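Long-range contacts in TetR family transcriptional regulator (Streptomyces coelicolor, PDB 6SRN), which probably binds DNA as a TetR-family transcriptional regulator in the control of antibiotic production, and holds a furan-carboxylic acid hormone in its ligand pocket: residues Arg31-Leu35 / Val66-Phe70; Val80-Tyr85 / Ala125-Gln130; Val106-Leu110 / Trp147-Leu151. All coordinates share one frame; numbering follows the deposited sequence.

Interaction 1: residues Arg31-Leu35 / Val66-Phe70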
loop_
_atom_site.group_PDB
_atom_site.type_symbol
_atom_site.label_atom_id
_atom_site.label_comp_id
_atom_site.label_asym_id
_atom_site.label_seq_id
_atom_site.Cartn_x
_atom_site.Cartn_y
_atom_site.Cartn_z
ATOM N N ARG A 31 11.636 -5.503 28.364
ATOM C CA ARG A 31 10.520 -5.526 27.421
ATOM C C ARG A 31 10.974 -5.125 26.044
ATOM O O ARG A 31 10.617 -5.775 25.065
ATOM C CB ARG A 31 9.413 -4.597 27.907
ATOM C CG ARG A 31 8.101 -4.769 27.153
ATOM C CD ARG A 31 7.062 -3.785 27.663
ATOM N NE ARG A 31 5.780 -3.906 26.973
ATOM C CZ ARG A 31 4.823 -4.782 27.288
ATOM N NH1 ARG A 31 4.998 -5.690 28.267
ATOM N NH2 ARG A 31 3.693 -4.796 26.569
ATOM N N ALA A 32 11.745 -4.044 25.968
ATOM C CA ALA A 32 12.276 -3.553 24.714
ATOM C C ALA A 32 13.134 -4.605 24.005
ATOM O O ALA A 32 13.053 -4.729 22.801
ATOM C CB ALA A 32 13.057 -2.285 24.934
ATOM N N GLN A 33 13.956 -5.343 24.752
ATOM C CA GLN A 33 14.776 -6.416 24.163
ATOM C C GLN A 33 13.922 -7.540 23.608
ATOM O O GLN A 33 14.188 -8.034 22.509
ATOM C CB GLN A 33 15.765 -6.968 25.197
ATOM C CG GLN A 33 16.871 -5.990 25.523
ATOM C CD GLN A 33 17.832 -6.476 26.592
ATOM O OE1 GLN A 33 17.437 -6.779 27.707
ATOM N NE2 GLN A 33 19.117 -6.500 26.259
ATOM N N ILE A 34 12.897 -7.906 24.356
ATOM C CA ILE A 34 11.960 -8.937 23.870
ATOM C C ILE A 34 11.257 -8.428 22.611
ATOM O O ILE A 34 11.122 -9.169 21.650
ATOM C CB ILE A 34 10.942 -9.340 24.961
ATOM C CG1 ILE A 34 11.668 -9.912 26.188
ATOM C CG2 ILE A 34 9.919 -10.331 24.421
ATOM C CD1 ILE A 34 10.824 -9.982 27.450
ATOM N N LEU A 35 10.804 -7.184 22.637
ATOM C CA LEU A 35 10.123 -6.598 21.499
ATOM C C LEU A 35 11.036 -6.535 20.277
ATOM O O LEU A 35 10.567 -6.764 19.179
ATOM C CB LEU A 35 9.629 -5.183 21.825
ATOM C CG LEU A 35 8.271 -4.953 22.488
ATOM C CD1 LEU A 35 7.966 -3.457 22.503
ATOM C CD2 LEU A 35 7.155 -5.672 21.742
ATOM N N VAL A 66 8.861 -15.041 28.995
ATOM C CA VAL A 66 8.324 -14.142 27.994
ATOM C C VAL A 66 6.828 -13.842 28.176
ATOM O O VAL A 66 6.378 -12.700 28.006
ATOM C CB VAL A 66 8.567 -14.657 26.560
ATOM C CG1 VAL A 66 7.919 -13.779 25.497
ATOM C CG2 VAL A 66 10.037 -14.762 26.254
ATOM N N TYR A 67 6.057 -14.875 28.506
ATOM C CA TYR A 67 4.615 -14.714 28.681
ATOM C C TYR A 67 4.266 -13.783 29.840
ATOM O O TYR A 67 3.178 -13.192 29.846
ATOM C CB TYR A 67 3.942 -16.080 28.868
ATOM C CG TYR A 67 3.752 -16.931 27.615
ATOM C CD1 TYR A 67 3.336 -16.381 26.405
ATOM C CD2 TYR A 67 3.979 -18.289 27.660
ATOM C CE1 TYR A 67 3.135 -17.175 25.283
ATOM C CE2 TYR A 67 3.784 -19.103 26.535
ATOM C CZ TYR A 67 3.383 -18.526 25.349
ATOM O OH TYR A 67 3.187 -19.342 24.243
ATOM N N PHE A 68 5.170 -13.624 30.800
ATOM C CA PHE A 68 4.963 -12.621 31.846
ATOM C C PHE A 68 4.821 -11.227 31.234
ATOM O O PHE A 68 3.941 -10.472 31.608
ATOM C CB PHE A 68 6.077 -12.608 32.855
ATOM C CG PHE A 68 5.988 -11.476 33.844
ATOM C CD1 PHE A 68 4.968 -11.443 34.793
ATOM C CD2 PHE A 68 6.941 -10.463 33.854
ATOM C CE1 PHE A 68 4.907 -10.427 35.738
ATOM C CE2 PHE A 68 6.880 -9.441 34.784
ATOM C CZ PHE A 68 5.862 -9.422 35.738
ATOM N N HIS A 69 5.677 -10.908 30.279
ATOM C CA HIS A 69 5.604 -9.607 29.601
ATOM C C HIS A 69 4.495 -9.530 28.561
ATOM O O HIS A 69 3.809 -8.489 28.453
ATOM C CB HIS A 69 6.920 -9.353 28.927
ATOM C CG HIS A 69 8.087 -9.244 29.860
ATOM N ND1 HIS A 69 8.450 -8.046 30.440
ATOM C CD2 HIS A 69 9.003 -10.156 30.280
ATOM C CE1 HIS A 69 9.519 -8.234 31.197
ATOM N NE2 HIS A 69 9.889 -9.495 31.104
ATOM N N PHE A 70 4.318 -10.622 27.802
ATOM C CA PHE A 70 3.336 -10.683 26.700
ATOM C C PHE A 70 2.640 -12.019 26.755
ATOM O O PHE A 70 3.193 -13.034 26.334
ATOM C CB PHE A 70 4.043 -10.546 25.318
ATOM C CG PHE A 70 4.940 -9.365 25.212
ATOM C CD1 PHE A 70 4.409 -8.118 24.930
ATOM C CD2 PHE A 70 6.308 -9.507 25.392
ATOM C CE1 PHE A 70 5.231 -7.019 24.825
ATOM C CE2 PHE A 70 7.133 -8.394 25.312
ATOM C CZ PHE A 70 6.583 -7.155 25.047
HETATM O O HOH W 1 1.689 -7.089 26.652
HETATM O O HOH W 2 6.916 -5.843 30.507
#
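The ring of F70 and the side chain of I34 make the tight half of this contact. I34 CG2 lies 3.5 Å from F70 CE2, the side chains lying alongside and pointing opposite ways, and also touches V66 CG1. L35 meets the same ring at about a right angle, its CD2 3.7 Å from F70 CZ. The other branch of I34 serves H69: CD1 sits over one face of the imidazole, 3.8 Å from the ring centroid, in a CH-pi contact, while F68 lies over the opposite face. The imidazole therefore lies between two apolar groups.

The solvent side is looser and polar. The R31 chain runs extended as far as NE (chi1 -168°), with the guanidinium turned out of line beyond it. F70 CE1 comes over one guanidinium face, 3.2 Å from R31 NH2, with the two planes 38° apart. NH1 gives a bent hydrogen bond of 3.0 Å to H69 O, approaching from above the carbonyl plane. Two waters widen this grip: one joins R31 NH2 to H69 O, the other R31 NH1 to H69 ND1.

F70 also packs on L76 and A79 of helix 73-86, and V66 on helix 52-59. The arrangement is that of the TetR-type DNA-binding domain, where helix 31-49 packs against the helix 63-69 region of the predicted helix-turn-helix.

Interaction 2: residues Val80-Tyr85 / Ala125-Gln130. With LUB (4-(Hydroxymethyl)-2-propylfuran-3-carboxylic acid), chain B.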
loop_
_atom_site.group_PDB
_atom_site.type_symbol
_atom_site.label_atom_id
_atom_site.label_comp_id
_atom_site.label_asym_id
_atom_site.label_seq_id
_atom_site.Cartn_x
_atom_site.Cartn_y
_atom_site.Cartn_z
ATOM N N VAL A 80 4.261 -4.806 19.238
ATOM C CA VAL A 80 5.156 -4.429 18.153
ATOM C C VAL A 80 4.501 -3.359 17.287
ATOM O O VAL A 80 5.084 -2.320 17.019
ATOM C CB VAL A 80 5.537 -5.660 17.291
ATOM C CG1 VAL A 80 6.247 -5.231 16.000
ATOM C CG2 VAL A 80 6.426 -6.588 18.106
ATOM N N VAL A 81 3.270 -3.586 16.857
ATOM C CA VAL A 81 2.597 -2.581 16.015
ATOM C C VAL A 81 2.408 -1.262 16.764
ATOM O O VAL A 81 2.680 -0.182 16.255
ATOM C CB VAL A 81 1.254 -3.117 15.483
ATOM C CG1 VAL A 81 0.508 -2.045 14.726
ATOM C CG2 VAL A 81 1.493 -4.297 14.590
ATOM N N GLU A 82 1.961 -1.343 18.002
ATOM C CA GLU A 82 1.771 -0.106 18.792
ATOM C C GLU A 82 3.087 0.658 18.920
ATOM O O GLU A 82 3.129 1.894 18.826
ATOM C CB GLU A 82 1.220 -0.399 20.190
ATOM C CG GLU A 82 -0.202 -0.808 20.250
ATOM C CD GLU A 82 -0.553 -1.076 21.717
ATOM O OE1 GLU A 82 0.298 -1.484 22.557
ATOM O OE2 GLU A 82 -1.666 -0.795 22.041
ATOM N N GLU A 83 4.192 -0.039 19.136
ATOM C CA GLU A 83 5.447 0.628 19.333
ATOM C C GLU A 83 5.889 1.335 18.062
ATOM O O GLU A 83 6.447 2.428 18.120
ATOM C CB GLU A 83 6.494 -0.392 19.786
ATOM C CG GLU A 83 7.913 0.098 19.739
ATOM C CD GLU A 83 8.110 1.390 20.470
ATOM O OE1 GLU A 83 7.428 1.605 21.491
ATOM O OE2 GLU A 83 8.982 2.182 20.024
ATOM N N HIS A 84 5.661 0.704 16.917
ATOM C CA HIS A 84 6.142 1.309 15.656
ATOM C C HIS A 84 5.359 2.582 15.328
ATOM O O HIS A 84 5.836 3.395 14.539
ATOM C CB HIS A 84 6.192 0.235 14.547
ATOM C CG HIS A 84 5.153 0.313 13.463
ATOM N ND1 HIS A 84 3.806 0.084 13.671
ATOM C CD2 HIS A 84 5.283 0.496 12.138
ATOM C CE1 HIS A 84 3.157 0.159 12.530
ATOM N NE2 HIS A 84 4.035 0.387 11.575
ATOM N N TYR A 85 4.211 2.791 15.962
ATOM C CA TYR A 85 3.495 4.088 15.914
ATOM C C TYR A 85 3.852 5.051 17.036
ATOM O O TYR A 85 4.035 6.277 16.802
ATOM C CB TYR A 85 1.986 3.899 15.902
ATOM C CG TYR A 85 1.434 3.204 14.725
ATOM C CD1 TYR A 85 1.685 3.631 13.411
ATOM C CD2 TYR A 85 0.591 2.101 14.894
ATOM C CE1 TYR A 85 1.154 2.956 12.330
ATOM C CE2 TYR A 85 0.051 1.446 13.811
ATOM C CZ TYR A 85 0.306 1.875 12.517
ATOM O OH TYR A 85 -0.225 1.158 11.461
ATOM N N ALA A 125 8.538 -4.938 11.080
ATOM C CA ALA A 125 7.583 -5.850 11.669
ATOM C C ALA A 125 6.211 -5.225 11.788
ATOM O O ALA A 125 5.198 -5.851 11.502
ATOM C CB ALA A 125 8.061 -6.313 13.021
ATOM N N GLY A 126 6.169 -3.966 12.221
ATOM C CA GLY A 126 4.878 -3.266 12.331
ATOM C C GLY A 126 4.166 -3.249 11.007
ATOM O O GLY A 126 2.979 -3.549 10.932
ATOM N N ALA A 127 4.889 -2.918 9.954
ATOM C CA ALA A 127 4.314 -2.881 8.621
ATOM C C ALA A 127 3.897 -4.265 8.150
ATOM O O ALA A 127 2.788 -4.466 7.609
ATOM C CB ALA A 127 5.262 -2.231 7.601
ATOM N N ARG A 128 4.737 -5.276 8.373
ATOM C CA ARG A 128 4.366 -6.597 7.926
ATOM C C ARG A 128 3.157 -7.124 8.655
ATOM O O ARG A 128 2.278 -7.730 8.032
ATOM C CB ARG A 128 5.531 -7.581 8.066
ATOM C CG ARG A 128 5.179 -8.961 7.532
ATOM C CD ARG A 128 6.398 -9.777 7.204
ATOM N NE ARG A 128 5.989 -11.067 6.625
ATOM C CZ ARG A 128 6.847 -11.965 6.132
ATOM N NH1 ARG A 128 8.136 -11.742 6.177
ATOM N NH2 ARG A 128 6.393 -13.098 5.582
ATOM N N LEU A 129 3.087 -6.931 9.970
ATOM C CA LEU A 129 1.902 -7.368 10.723
ATOM C C LEU A 129 0.636 -6.666 10.221
ATOM O O LEU A 129 -0.407 -7.330 10.037
ATOM C CB LEU A 129 2.135 -7.142 12.204
ATOM C CG LEU A 129 3.256 -7.986 12.812
ATOM C CD1 LEU A 129 3.647 -7.463 14.178
ATOM C CD2 LEU A 129 2.851 -9.436 12.898
ATOM N N GLN A 130 0.708 -5.366 9.971
ATOM C CA GLN A 130 -0.448 -4.629 9.392
ATOM C C GLN A 130 -0.788 -5.088 7.962
ATOM O O GLN A 130 -1.964 -5.044 7.540
ATOM C CB GLN A 130 -0.220 -3.140 9.380
ATOM C CG GLN A 130 -0.142 -2.511 10.746
ATOM C CD GLN A 130 -1.474 -2.456 11.455
ATOM O OE1 GLN A 130 -2.173 -3.467 11.556
ATOM N NE2 GLN A 130 -1.805 -1.309 11.978
HETATM C C2 LUB B . 2.631 3.750 7.156
HETATM C C4 LUB B . 2.198 1.621 7.695
HETATM C C5 LUB B . 3.235 1.620 6.851
HETATM C C6 LUB B . 2.538 5.175 6.790
HETATM O O11 LUB B . 0.510 4.628 8.929
HETATM C C9 LUB B . 0.646 3.396 8.717
HETATM O O10 LUB B . -0.173 2.534 9.201
HETATM C C3 LUB B . 1.715 2.902 7.871
HETATM C C12 LUB B . 1.782 0.340 8.401
HETATM O O13 LUB B . 0.360 0.145 8.219
HETATM O O1 LUB B . 3.457 2.927 6.384
HETATM C C7 LUB B . 3.710 5.901 7.464
HETATM C C8 LUB B . 3.685 7.388 7.211
#
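V80 and V81 pack against A125 and L129 at the apolar centre, where the two helix segments approach to 8.5 Å between axes at 125°. V80 CG1 touches A125 CB at 3.7 Å and also reaches L129 CD1. V81 divides its branches: CG2 lies 3.8 Å from L129 CB, whereas CG1 faces the amide of Q130. The backbones come closest at G126, whose CA is 4.4 Å from V81 CA.

The imidazole of H84 lies flat on this glycine. The bare G126 CA sits almost exactly on the ring normal, 3.6 Å from the H84 centroid, in a CH-pi contact. An unusual chi1 of 108° turns the ring back to its own helix, where ND1 donates a nearly straight hydrogen bond to V81 O, in the carbonyl plane and on a lone pair. That bond fixes the ring's rotation and brings its edge to C12 of the bound furan acid.

At the polar edge Y85 and Q130 reach toward each other from their own helices. Q130, bent at chi2, donates from NE2 to Y85 OH over 3.0 Å at 171°, and NE2 also bonds to P141 O. Y85 OH in turn donates to the ligand carboxylate at O10, 2.6 Å away, so Q130 probably helps to position the hydroxyl as a second-shell residue. Y144 N supplies another hydrogen bond to the ligand.

Helix 31-49 packs against the V80 end through L35 and S39 and reaches L129 through F42. At the other end, Y85 rests on D146 and W147 of helix 145-161, placing the contact where the DNA-binding helices join the ligand-binding domain.

Interaction 3: residues Val106-Leu110 / Trp147-Leu151. With LUB (4-(Hydroxymethyl)-2-propylfuran-3-carboxylic acid), chain B.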
loop_
_atom_site.group_PDB
_atom_site.type_symbol
_atom_site.label_atom_id
_atom_site.label_comp_id
_atom_site.label_asym_id
_atom_site.label_seq_id
_atom_site.Cartn_x
_atom_site.Cartn_y
_atom_site.Cartn_z
ATOM N N VAL A 106 7.050 18.227 8.662
ATOM C CA VAL A 106 6.387 17.096 7.961
ATOM C C VAL A 106 7.397 16.379 7.054
ATOM O O VAL A 106 7.510 15.140 7.068
ATOM C CB VAL A 106 5.209 17.576 7.128
ATOM C CG1 VAL A 106 4.558 16.437 6.366
ATOM C CG2 VAL A 106 4.147 18.252 7.993
ATOM N N GLU A 107 8.173 17.125 6.263
ATOM C CA GLU A 107 9.175 16.544 5.405
ATOM C C GLU A 107 10.175 15.689 6.182
ATOM O O GLU A 107 10.484 14.556 5.761
ATOM C CB GLU A 107 9.959 17.608 4.668
ATOM C CG GLU A 107 9.268 18.286 3.539
ATOM C CD GLU A 107 10.310 19.187 2.907
ATOM O OE1 GLU A 107 11.248 18.642 2.219
ATOM O OE2 GLU A 107 10.258 20.376 3.220
ATOM N N GLU A 108 10.696 16.226 7.291
ATOM C CA GLU A 108 11.739 15.523 8.018
ATOM C C GLU A 108 11.158 14.286 8.725
ATOM O O GLU A 108 11.842 13.250 8.848
ATOM C CB GLU A 108 12.463 16.434 8.998
ATOM C CG GLU A 108 13.567 15.756 9.782
ATOM C CD GLU A 108 14.679 15.082 8.988
ATOM O OE1 GLU A 108 14.835 15.339 7.771
ATOM O OE2 GLU A 108 15.409 14.295 9.637
ATOM N N MET A 109 9.924 14.369 9.205
ATOM C CA MET A 109 9.295 13.167 9.774
ATOM C C MET A 109 9.232 12.030 8.774
ATOM O O MET A 109 9.524 10.871 9.094
ATOM C CB MET A 109 7.895 13.504 10.275
ATOM C CG MET A 109 7.939 14.333 11.543
ATOM S SD MET A 109 8.422 13.390 12.967
ATOM C CE MET A 109 6.958 12.385 13.209
ATOM N N LEU A 110 8.840 12.345 7.541
ATOM C CA LEU A 110 8.699 11.301 6.519
ATOM C C LEU A 110 10.093 10.802 6.051
ATOM O O LEU A 110 10.278 9.619 5.770
ATOM C CB LEU A 110 7.798 11.757 5.349
ATOM C CG LEU A 110 6.347 11.998 5.799
ATOM C CD1 LEU A 110 5.607 12.697 4.658
ATOM C CD2 LEU A 110 5.637 10.693 6.163
ATOM N N TRP A 147 -0.630 8.293 12.026
ATOM C CA TRP A 147 0.237 9.173 11.264
ATOM C C TRP A 147 -0.576 10.306 10.650
ATOM O O TRP A 147 -0.114 11.409 10.594
ATOM C CB TRP A 147 0.972 8.400 10.164
ATOM C CG TRP A 147 2.330 7.869 10.578
ATOM C CD1 TRP A 147 2.640 6.592 11.039
ATOM C CD2 TRP A 147 3.554 8.583 10.538
ATOM N NE1 TRP A 147 4.009 6.503 11.279
ATOM C CE2 TRP A 147 4.578 7.723 11.027
ATOM C CE3 TRP A 147 3.896 9.889 10.159
ATOM C CZ2 TRP A 147 5.916 8.133 11.043
ATOM C CZ3 TRP A 147 5.205 10.275 10.217
ATOM C CH2 TRP A 147 6.181 9.416 10.675
ATOM N N THR A 148 -1.802 10.028 10.222
ATOM C CA THR A 148 -2.640 11.078 9.681
ATOM C C THR A 148 -2.891 12.169 10.717
ATOM O O THR A 148 -2.692 13.348 10.399
ATOM C CB THR A 148 -3.923 10.504 9.067
ATOM O OG1 THR A 148 -3.581 9.528 8.073
ATOM C CG2 THR A 148 -4.752 11.620 8.403
ATOM N N HIS A 149 -3.267 11.758 11.919
ATOM C CA HIS A 149 -3.502 12.700 13.021
ATOM C C HIS A 149 -2.239 13.440 13.410
ATOM O O HIS A 149 -2.257 14.667 13.680
ATOM C CB HIS A 149 -4.105 11.969 14.220
ATOM C CG HIS A 149 -5.587 11.827 14.121
ATOM N ND1 HIS A 149 -6.259 10.658 14.407
ATOM C CD2 HIS A 149 -6.534 12.731 13.764
ATOM C CE1 HIS A 149 -7.560 10.860 14.248
ATOM N NE2 HIS A 149 -7.749 12.099 13.835
ATOM N N LEU A 150 -1.125 12.721 13.421
ATOM C CA LEU A 150 0.144 13.324 13.756
ATOM C C LEU A 150 0.529 14.450 12.807
ATOM O O LEU A 150 0.866 15.549 13.239
ATOM C CB LEU A 150 1.236 12.240 13.855
ATOM C CG LEU A 150 2.611 12.692 14.331
ATOM C CD1 LEU A 150 2.572 13.275 15.731
ATOM C CD2 LEU A 150 3.561 11.513 14.280
ATOM N N LEU A 151 0.417 14.230 11.512
ATOM C CA LEU A 151 0.866 15.208 10.499
ATOM C C LEU A 151 -0.122 16.357 10.280
ATOM O O LEU A 151 0.216 17.442 9.841
ATOM C CB LEU A 151 1.103 14.514 9.152
ATOM C CG LEU A 151 2.233 13.469 9.129
ATOM C CD1 LEU A 151 2.452 12.976 7.711
ATOM C CD2 LEU A 151 3.518 14.018 9.717
HETATM C C2 LUB B . 2.631 3.750 7.156
HETATM C C4 LUB B . 2.198 1.621 7.695
HETATM C C5 LUB B . 3.235 1.620 6.851
HETATM C C6 LUB B . 2.538 5.175 6.790
HETATM O O11 LUB B . 0.510 4.628 8.929
HETATM C C9 LUB B . 0.646 3.396 8.717
HETATM O O10 LUB B . -0.173 2.534 9.201
HETATM C C3 LUB B . 1.715 2.902 7.871
HETATM C C12 LUB B . 1.782 0.340 8.401
HETATM O O13 LUB B . 0.360 0.145 8.219
HETATM O O1 LUB B . 3.457 2.927 6.384
HETATM C C7 LUB B . 3.710 5.901 7.464
HETATM C C8 LUB B . 3.685 7.388 7.211
#
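Helix segments 106-110 and 147-151 run roughly antiparallel, at 148°, with axes 11.8 Å apart, so side chains rather than backbones bridge the gap. M109 and W147 cross obliquely. Bent at both chi2 and chi3, the methionine chain curls so that its terminal CE reaches W147 CH2 at 4.0 Å and L150 CD2 at 3.7 Å, meeting the leucine at about a right angle. The first torsion of L150 (chi1 -174°) swings its CD2 toward the M109 methyl.

On the ligand side L110 runs antiparallel beside the indole, its CD2 4.1 Å from W147 CZ3. The same methyl touches L151 CD1. L110 CD2 also lies 4.0 Å from LUB C8, the end of the propyl chain of the bound furan acid. C8 rests over one face of the indole, 3.5 Å from W147 CD2, so L110 and W147 together receive the ligand's tail. L151 completes the join through CD2, which packs on V106 CG1 at 4.3 Å.

Other helices enclose this layer. M109 and L150 share M92 of helix 88-96, while V106 and L110 lean on L177 and F181 of helix 170-192; the W147 indole also meets W88.

No hydrogen bond links the two segments. Their contact is made of methyl and aromatic surfaces, which implies cohesion by dispersion and burial and gives the pocket an apolar end suited to an alkyl chain, in contrast to Y85 OH, which bonds to the carboxylate.

How the interactions relate
The three contacts follow the long axis of an all-helical subunit. Interactions 1 and 2 have centres 15 Å apart and touch where L35 CD2 meets V80 CG2 at 3.8 Å; interaction 1 closes along the chain before interaction 2 opens. Interactions 2 and 3, about 17 Å apart between centres, alternate in sequence and meet through Y85 and W147. Both touch the bound ligand, interaction 2 mainly at its polar groups and interaction 3 mainly at its propyl chain. Interactions 1 and 3, centres about 29 Å apart, flank the chain's centre. Helix 73-86 carries V80, next to interaction 1, and the pocket residue Y85, and so joins pocket to DNA-binding domain, consistent with how TetR-family regulators relay ligand binding.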